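Side-chain contacts in Blo t 1 allergen (Blomia tropicalis, PDB 5JT8), which is a mite allergen of the papain family, probably made as a cysteine protease precursor with an inhibitory propeptide: residues Ser148-Gln153 with Gln221-Ser226; Asn171-Ser176 with Gln212-Asp217. One frame throughout, in Å; residues are numbered along the deposited sequence.

Contact 1. Residues Ser148-Gln153 with Gln221-Ser226; sequences SLYSIQ and QRYHVS
Y150 and Y223 share the same first torsion, CG anti to the carbonyl carbon and beside the backbone N (chi1 -84° in Y150). Both CB bonds point toward the other segment, and the torsion then turns each ring so that the edge of Y223 meets the face of Y150. The two rings form a T-shaped pair. Y223 brings its edge, led by CD2, over one face of Y150, and CD2 lies 3.8 Å from CE1 of Y150. The ring centroids stand 5.4 Å apart with the planes at 87°, close to perpendicular. Beyond the stack, the Y150 hydroxyl reaches the backbone of H224, the residue after Y223: OH donates to the carbonyl O of H224 over 2.7 Å. It arrives in the carbonyl plane on a lone pair, with a C=O...donor angle of 139°. The CB bond of H224 points away, and its ND1 is hydrogen-bonded to the carbonyl O of I195 in helix 187-196.

Tyrosine suits position 150 because its ring is long enough to bring OH to the H224 carbonyl, and because it offers both a broad apolar face and a polar end. The stack covers one face while the phenol gives the loop carbonyl a hydrogen-bond donor. Two unlike interactions from one buried side chain thus tie helix 139-154 to the chain entering strand 227-230, and the directional bond and perpendicular neighbour probably favour one orientation of the Y150 ring.

Contact 2. Residues Asn171-Ser176 with Gln212-Asp217; sequences NRYDPS and QWCDPD. Unlike the reference sequence in segment 171-176: P175 (reference Ser). Unlike the reference sequence in segment 212-217: D215 (reference Asn).
Y173 reaches across to C214 with its ring lying almost flat over the cysteine's CB. Its CB bond points toward the 212-217 segment, and CG, anti to the backbone N (chi1 172°), carries the ring out over that chain. CG already lies 3.8 Å from CB of C214. From there the two sides of the ring part company. CD1 comes within 4.0 Å of CZ3 of W213, which sits at the ring's edge, near its plane; the tyrosine in turn meets the indole obliquely. On the other side, CE2 approaches SG of C214 to 3.5 Å. C214 CB sits under the centre of the ring, 3.4 Å from the Y173 centroid and only 7° off the ring normal, a CH-pi contact centred on the face. The sulfur adds an oblique sulfur-aromatic contact, 34° from the normal. At the tip, OH rests 3.6 Å from CG of P216, a van der Waals touch against the proline ring.

An aromatic residue fits here because a flat, polarisable face can lie on a half-cystine, whose CB and SG are both apolar surface. Proline at 216 presents a compact ring that the hydroxyl end can lie against. Just past Y173 the chain folds back in an Asx turn, where D174 OD1 accepts from both N and OG of S176, reached from the same face of its carboxylate. The two bonds to D174 OD1 close the turn that follows Y173.

The contact joins two loops on either side of helix 187-196 in the sequence, and C214 is disulfide-bonded to C168 at the end of helix 162-168, fastening the loop beneath Y173 to that helix.

How the contacts relate
Both contacts belong to the papain-like protease part of the chain, their centres about 23 Å apart. Along the chain they are nested: 148-153 comes first, then 171-176, 212-217 and finally 221-226, so contact 2 sits inside the loop that contact 1 closes. Helices 162-168 and 187-196 fall within that loop. The later segments of both contacts belong to the long connection between helix 187-196 and strand 227-230, and they come close where R222 NH2 packs 3.7 Å from O of P216. R222 also forms a salt bridge with E164 of helix 162-168. The contacts fasten this connection to helix 139-154 and the 171-176 loop, while the salt bridge and the disulfide join it to helix 162-168.

Contact 1. Residues Ser148-Gln153 with Gln221-Ser226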
ATOM      1  N   SER A 148      -0.606  12.625  -5.162  1.00 23.41           N
ATOM      2  CA  SER A 148      -2.029  12.966  -5.251  1.00 29.30           C
ATOM      3  C   SER A 148      -2.296  14.418  -4.885  1.00 27.06           C
ATOM      4  O   SER A 148      -3.043  15.124  -5.561  1.00 23.56           O
ATOM      5  CB  SER A 148      -2.861  12.068  -4.322  1.00 26.60           C
ATOM      6  OG  SER A 148      -2.760  10.730  -4.738  1.00 33.34           O
ATOM      7  N   LEU A 149      -1.697  14.847  -3.783  1.00 23.74           N
ATOM      8  CA  LEU A 149      -1.875  16.218  -3.320  1.00 25.36           C
ATOM      9  C   LEU A 149      -1.346  17.233  -4.328  1.00 25.22           C
ATOM     10  O   LEU A 149      -1.968  18.276  -4.514  1.00 29.92           O
ATOM     11  CB  LEU A 149      -1.204  16.412  -1.958  1.00 21.16           C
ATOM     12  CG  LEU A 149      -1.862  15.623  -0.830  1.00 23.19           C
ATOM     13  CD1 LEU A 149      -1.160  15.851   0.527  1.00 21.97           C
ATOM     14  CD2 LEU A 149      -3.343  15.976  -0.725  1.00 27.76           C
ATOM     15  N   TYR A 150      -0.213  16.944  -4.986  1.00 26.18           N
ATOM     16  CA  TYR A 150       0.304  17.879  -5.995  1.00 26.08           C
ATOM     17  C   TYR A 150      -0.640  17.951  -7.180  1.00 26.41           C
ATOM     18  O   TYR A 150      -0.806  19.009  -7.797  1.00 30.21           O
ATOM     19  CB  TYR A 150       1.725  17.498  -6.456  1.00 33.10           C
ATOM     20  CG  TYR A 150       2.765  18.051  -5.512  1.00 35.73           C
ATOM     21  CD1 TYR A 150       3.296  19.325  -5.698  1.00 40.12           C
ATOM     22  CD2 TYR A 150       3.171  17.328  -4.409  1.00 24.84           C
ATOM     23  CE1 TYR A 150       4.220  19.853  -4.813  1.00 37.19           C
ATOM     24  CE2 TYR A 150       4.100  17.839  -3.516  1.00 30.33           C
ATOM     25  CZ  TYR A 150       4.619  19.102  -3.721  1.00 36.71           C
ATOM     26  OH  TYR A 150       5.541  19.615  -2.834  1.00 37.47           O
ATOM     27  N   SER A 151      -1.282  16.838  -7.496  1.00 27.08           N
ATOM     28  CA  SER A 151      -2.245  16.843  -8.604  1.00 28.59           C
ATOM     29  C   SER A 151      -3.490  17.628  -8.165  1.00 26.29           C
ATOM     30  O   SER A 151      -3.963  18.524  -8.857  1.00 32.04           O
ATOM     31  CB  SER A 151      -2.616  15.412  -9.012  1.00 32.18           C
ATOM     32  OG  SER A 151      -3.451  15.413 -10.161  1.00 35.56           O
ATOM     33  N   ILE A 152      -3.989  17.295  -6.981  1.00 27.77           N
ATOM     34  CA  ILE A 152      -5.196  17.914  -6.462  1.00 29.16           C
ATOM     35  C   ILE A 152      -5.051  19.442  -6.264  1.00 34.13           C
ATOM     36  O   ILE A 152      -5.894  20.213  -6.718  1.00 34.17           O
ATOM     37  CB  ILE A 152      -5.602  17.253  -5.143  1.00 29.84           C
ATOM     38  CG1 ILE A 152      -5.994  15.789  -5.395  1.00 22.95           C
ATOM     39  CG2 ILE A 152      -6.759  18.004  -4.524  1.00 29.26           C
ATOM     40  CD1 ILE A 152      -6.184  14.971  -4.116  1.00 22.01           C
ATOM     41  N   GLN A 153      -3.971  19.887  -5.629  1.00 27.71           N
ATOM     42  CA  GLN A 153      -3.867  21.300  -5.257  1.00 26.04           C
ATOM     43  C   GLN A 153      -3.119  22.148  -6.281  1.00 26.14           C
ATOM     44  O   GLN A 153      -3.274  23.362  -6.316  1.00 31.18           O
ATOM     45  CB  GLN A 153      -3.221  21.417  -3.868  1.00 28.12           C
ATOM     46  CG  GLN A 153      -4.069  20.733  -2.819  1.00 29.88           C
ATOM     47  CD  GLN A 153      -3.548  20.905  -1.414  1.00 34.59           C
ATOM     48  OE1 GLN A 153      -2.697  20.143  -0.960  1.00 36.68           O
ATOM     49  NE2 GLN A 153      -4.077  21.885  -0.706  1.00 34.93           N
ATOM     50  N   GLN A 221      14.854  19.163  -8.556  1.00 49.00           N
ATOM     51  CA  GLN A 221      13.922  19.844  -7.688  1.00 45.47           C
ATOM     52  C   GLN A 221      13.464  18.885  -6.585  1.00 37.61           C
ATOM     53  O   GLN A 221      13.383  17.675  -6.807  1.00 37.19           O
ATOM     54  CB  GLN A 221      12.741  20.364  -8.494  1.00 48.03           C
ATOM     55  CG  GLN A 221      11.792  21.203  -7.684  1.00 47.75           C
ATOM     56  CD  GLN A 221      11.145  22.265  -8.521  1.00 55.12           C
ATOM     57  OE1 GLN A 221      11.661  22.632  -9.581  1.00 60.98           O
ATOM     58  NE2 GLN A 221      10.011  22.778  -8.055  1.00 56.24           N
ATOM     59  N   ARG A 222      13.184  19.415  -5.400  1.00 35.09           N
ATOM     60  CA  ARG A 222      12.707  18.579  -4.307  1.00 40.75           C
ATOM     61  C   ARG A 222      11.290  18.948  -3.949  1.00 35.13           C
ATOM     62  O   ARG A 222      10.948  20.121  -3.855  1.00 38.56           O
ATOM     63  CB  ARG A 222      13.622  18.693  -3.077  1.00 41.19           C
ATOM     64  CG  ARG A 222      14.892  17.882  -3.228  1.00 43.29           C
ATOM     65  CD  ARG A 222      15.777  17.878  -1.996  1.00 44.16           C
ATOM     66  NE  ARG A 222      16.989  17.103  -2.256  1.00 37.68           N
ATOM     67  CZ  ARG A 222      17.157  15.830  -1.907  1.00 43.73           C
ATOM     68  NH1 ARG A 222      16.199  15.183  -1.255  1.00 40.33           N
ATOM     69  NH2 ARG A 222      18.294  15.206  -2.195  1.00 52.67           N
ATOM     70  N   TYR A 223      10.467  17.930  -3.750  1.00 32.53           N
ATOM     71  CA  TYR A 223       9.066  18.132  -3.416  1.00 30.08           C
ATOM     72  C   TYR A 223       8.819  17.778  -1.956  1.00 31.03           C
ATOM     73  O   TYR A 223       9.170  16.689  -1.505  1.00 31.17           O
ATOM     74  CB  TYR A 223       8.188  17.302  -4.350  1.00 30.61           C
ATOM     75  CG  TYR A 223       8.351  17.762  -5.770  1.00 34.90           C
ATOM     76  CD1 TYR A 223       9.409  17.309  -6.553  1.00 31.32           C
ATOM     77  CD2 TYR A 223       7.483  18.700  -6.314  1.00 40.06           C
ATOM     78  CE1 TYR A 223       9.579  17.760  -7.859  1.00 44.23           C
ATOM     79  CE2 TYR A 223       7.640  19.153  -7.619  1.00 41.55           C
ATOM     80  CZ  TYR A 223       8.689  18.685  -8.385  1.00 44.16           C
ATOM     81  OH  TYR A 223       8.844  19.143  -9.674  1.00 47.76           O
ATOM     82  N   HIS A 224       8.223  18.705  -1.224  1.00 30.90           N
ATOM     83  CA  HIS A 224       7.977  18.509   0.195  1.00 25.75           C
ATOM     84  C   HIS A 224       6.505  18.324   0.474  1.00 29.61           C
ATOM     85  O   HIS A 224       5.673  18.558  -0.386  1.00 28.16           O
ATOM     86  CB  HIS A 224       8.476  19.711   0.998  1.00 34.02           C
ATOM     87  CG  HIS A 224       9.929  20.007   0.810  1.00 34.54           C
ATOM     88  ND1 HIS A 224      10.886  19.639   1.733  1.00 43.02           N
ATOM     89  CD2 HIS A 224      10.590  20.635  -0.191  1.00 31.35           C
ATOM     90  CE1 HIS A 224      12.075  20.032   1.308  1.00 40.62           C
ATOM     91  NE2 HIS A 224      11.923  20.641   0.146  1.00 36.08           N
ATOM     92  N   VAL A 225       6.198  17.913   1.695  1.00 30.21           N
ATOM     93  CA  VAL A 225       4.903  18.202   2.294  1.00 26.47           C
ATOM     94  C   VAL A 225       5.241  19.076   3.512  1.00 29.41           C
ATOM     95  O   VAL A 225       6.403  19.214   3.848  1.00 25.40           O
ATOM     96  CB  VAL A 225       4.138  16.933   2.702  1.00 26.25           C
ATOM     97  CG1 VAL A 225       4.035  15.946   1.522  1.00 21.78           C
ATOM     98  CG2 VAL A 225       4.821  16.259   3.893  1.00 29.36           C
ATOM     99  N   SER A 226       4.257  19.675   4.162  1.00 25.73           N
ATOM    100  CA  SER A 226       4.561  20.509   5.320  1.00 31.43           C
ATOM    101  C   SER A 226       4.178  19.843   6.638  1.00 34.75           C
ATOM    102  O   SER A 226       4.584  20.289   7.712  1.00 34.86           O
ATOM    103  CB  SER A 226       3.826  21.826   5.217  1.00 30.35           C
ATOM    104  OG  SER A 226       2.475  21.622   5.582  1.00 34.28           O
TER

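Contact 2. Residues Asn171-Ser176 with Gln212-Asp217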
ATOM      1  N   ASN A 171      17.411   3.320   8.817  1.00 44.03           N
ATOM      2  CA  ASN A 171      17.885   3.551  10.190  1.00 52.75           C
ATOM      3  C   ASN A 171      19.410   3.504  10.332  1.00 49.68           C
ATOM      4  O   ASN A 171      20.000   4.349  11.009  1.00 48.15           O
ATOM      5  CB  ASN A 171      17.255   2.531  11.141  1.00 61.57           C
ATOM      6  CG  ASN A 171      17.414   2.914  12.608  1.00 70.21           C
ATOM      7  OD1 ASN A 171      18.132   3.849  12.952  1.00 75.23           O
ATOM      8  ND2 ASN A 171      16.732   2.184  13.480  1.00 74.79           N
ATOM      9  N   ARG A 172      20.043   2.531   9.685  1.00 52.56           N
ATOM     10  CA  ARG A 172      21.510   2.413   9.723  1.00 51.05           C
ATOM     11  C   ARG A 172      22.222   3.617   9.095  1.00 48.76           C
ATOM     12  O   ARG A 172      23.354   3.933   9.454  1.00 49.81           O
ATOM     13  CB  ARG A 172      21.960   1.136   9.015  1.00 51.64           C
ATOM     14  CG  ARG A 172      21.754  -0.136   9.815  1.00 52.38           C
ATOM     15  CD  ARG A 172      23.001  -1.040   9.722  1.00 58.64           C
ATOM     16  NE  ARG A 172      22.928  -1.958   8.594  1.00 58.55           N
ATOM     17  CZ  ARG A 172      23.929  -2.728   8.180  1.00 59.96           C
ATOM     18  NH1 ARG A 172      25.102  -2.697   8.799  1.00 54.27           N
ATOM     19  NH2 ARG A 172      23.749  -3.530   7.143  1.00 64.23           N
ATOM     20  N   TYR A 173      21.562   4.273   8.147  1.00 44.03           N
ATOM     21  CA  TYR A 173      22.132   5.441   7.492  1.00 47.13           C
ATOM     22  C   TYR A 173      21.927   6.695   8.333  1.00 47.87           C
ATOM     23  O   TYR A 173      22.867   7.459   8.580  1.00 45.45           O
ATOM     24  CB  TYR A 173      21.510   5.653   6.097  1.00 46.67           C
ATOM     25  CG  TYR A 173      21.934   6.972   5.478  1.00 45.61           C
ATOM     26  CD1 TYR A 173      23.217   7.137   4.948  1.00 50.66           C
ATOM     27  CD2 TYR A 173      21.070   8.062   5.455  1.00 47.35           C
ATOM     28  CE1 TYR A 173      23.613   8.347   4.398  1.00 51.98           C
ATOM     29  CE2 TYR A 173      21.461   9.274   4.913  1.00 49.90           C
ATOM     30  CZ  TYR A 173      22.726   9.408   4.384  1.00 52.45           C
ATOM     31  OH  TYR A 173      23.100  10.612   3.844  1.00 63.82           O
ATOM     32  N   ASP A 174      20.674   6.905   8.741  1.00 41.64           N
ATOM     33  CA  ASP A 174      20.286   8.060   9.532  1.00 46.02           C
ATOM     34  C   ASP A 174      19.420   7.575  10.699  1.00 45.46           C
ATOM     35  O   ASP A 174      18.228   7.292  10.521  1.00 41.77           O
ATOM     36  CB  ASP A 174      19.538   9.085   8.662  1.00 39.13           C
ATOM     37  CG  ASP A 174      19.265  10.401   9.388  1.00 49.69           C
ATOM     38  OD1 ASP A 174      19.294  10.436  10.639  1.00 53.44           O
ATOM     39  OD2 ASP A 174      19.015  11.415   8.703  1.00 37.84           O
ATOM     40  N   PRO A 175      20.025   7.459  11.892  1.00 51.56           N
ATOM     41  CA  PRO A 175      19.330   6.996  13.102  1.00 50.71           C
ATOM     42  C   PRO A 175      18.171   7.899  13.551  1.00 45.50           C
ATOM     43  O   PRO A 175      17.386   7.486  14.403  1.00 45.10           O
ATOM     44  CB  PRO A 175      20.448   6.965  14.166  1.00 59.32           C
ATOM     45  CG  PRO A 175      21.606   7.714  13.577  1.00 56.13           C
ATOM     46  CD  PRO A 175      21.484   7.538  12.094  1.00 57.32           C
ATOM     47  N   SER A 176      18.043   9.090  12.972  1.00 43.24           N
ATOM     48  CA  SER A 176      16.916   9.947  13.287  1.00 43.96           C
ATOM     49  C   SER A 176      15.641   9.452  12.591  1.00 45.41           C
ATOM     50  O   SER A 176      14.559  10.001  12.818  1.00 39.78           O
ATOM     51  CB  SER A 176      17.207  11.397  12.894  1.00 46.68           C
ATOM     52  OG  SER A 176      17.121  11.580  11.493  1.00 45.61           O
ATOM     53  N   GLN A 212      19.776   0.535  -0.814  1.00 43.35           N
ATOM     54  CA  GLN A 212      21.072   1.050  -1.240  1.00 49.34           C
ATOM     55  C   GLN A 212      21.608   2.033  -0.229  1.00 46.84           C
ATOM     56  O   GLN A 212      20.909   2.396   0.717  1.00 44.25           O
ATOM     57  CB  GLN A 212      20.977   1.736  -2.601  1.00 45.50           C
ATOM     58  CG  GLN A 212      20.374   0.875  -3.692  1.00 51.76           C
ATOM     59  CD  GLN A 212      19.990   1.679  -4.920  1.00 45.02           C
ATOM     60  OE1 GLN A 212      19.630   2.857  -4.829  1.00 43.93           O
ATOM     61  NE2 GLN A 212      20.065   1.046  -6.070  1.00 45.85           N
ATOM     62  N   TRP A 213      22.841   2.472  -0.446  1.00 47.80           N
ATOM     63  CA  TRP A 213      23.392   3.588   0.299  1.00 48.26           C
ATOM     64  C   TRP A 213      22.761   4.894  -0.162  1.00 57.48           C
ATOM     65  O   TRP A 213      22.713   5.183  -1.363  1.00 47.10           O
ATOM     66  CB  TRP A 213      24.907   3.654   0.137  1.00 51.19           C
ATOM     67  CG  TRP A 213      25.640   2.984   1.237  1.00 52.60           C
ATOM     68  CD1 TRP A 213      26.024   1.679   1.282  1.00 53.83           C
ATOM     69  CD2 TRP A 213      26.080   3.576   2.471  1.00 53.10           C
ATOM     70  NE1 TRP A 213      26.677   1.418   2.460  1.00 55.10           N
ATOM     71  CE2 TRP A 213      26.729   2.566   3.206  1.00 54.73           C
ATOM     72  CE3 TRP A 213      25.996   4.860   3.018  1.00 52.47           C
ATOM     73  CZ2 TRP A 213      27.297   2.800   4.460  1.00 55.74           C
ATOM     74  CZ3 TRP A 213      26.555   5.092   4.265  1.00 53.44           C
ATOM     75  CH2 TRP A 213      27.200   4.067   4.970  1.00 55.40           C
ATOM     76  N   CYS A 214      22.280   5.675   0.800  1.00 45.52           N
ATOM     77  CA  CYS A 214      21.613   6.935   0.507  1.00 44.13           C
ATOM     78  C   CYS A 214      22.544   7.885  -0.230  1.00 51.95           C
ATOM     79  O   CYS A 214      23.696   8.104   0.160  1.00 50.19           O
ATOM     80  CB  CYS A 214      21.105   7.595   1.793  1.00 42.77           C
ATOM     81  SG  CYS A 214      20.464   9.275   1.583  1.00 42.96           S
ATOM     82  N   ASP A 215      22.045   8.421  -1.330  1.00 45.31           N
ATOM     83  CA  ASP A 215      22.731   9.498  -1.993  1.00 49.89           C
ATOM     84  C   ASP A 215      21.987  10.769  -1.623  1.00 52.41           C
ATOM     85  O   ASP A 215      20.855  10.965  -2.043  1.00 51.34           O
ATOM     86  CB  ASP A 215      22.775   9.284  -3.508  1.00 48.71           C
ATOM     87  CG  ASP A 215      23.565  10.367  -4.231  1.00 56.10           C
ATOM     88  OD1 ASP A 215      23.785  11.444  -3.635  1.00 52.86           O
ATOM     89  OD2 ASP A 215      23.957  10.151  -5.399  1.00 64.73           O
ATOM     90  N   PRO A 216      22.627  11.628  -0.816  1.00 59.15           N
ATOM     91  CA  PRO A 216      22.050  12.923  -0.444  1.00 59.50           C
ATOM     92  C   PRO A 216      22.490  14.076  -1.372  1.00 67.14           C
ATOM     93  O   PRO A 216      21.861  15.133  -1.350  1.00 58.46           O
ATOM     94  CB  PRO A 216      22.580  13.122   0.976  1.00 61.06           C
ATOM     95  CG  PRO A 216      23.992  12.502   0.899  1.00 57.78           C
ATOM     96  CD  PRO A 216      23.888  11.352  -0.094  1.00 57.95           C
ATOM     97  N   ASP A 217      23.548  13.893  -2.164  1.00 86.17           N
ATOM     98  CA  ASP A 217      23.938  14.943  -3.114  1.00 97.65           C
ATOM     99  C   ASP A 217      23.310  14.689  -4.483  1.00 94.45           C
ATOM    100  O   ASP A 217      23.935  14.910  -5.527  1.00100.11           O
ATOM    101  CB  ASP A 217      25.469  15.082  -3.256  1.00104.52           C
ATOM    102  CG  ASP A 217      26.138  13.843  -3.828  1.00109.65           C
ATOM    103  OD1 ASP A 217      25.946  12.740  -3.289  1.00111.22           O
ATOM    104  OD2 ASP A 217      26.848  13.973  -4.846  1.00114.89           O
TER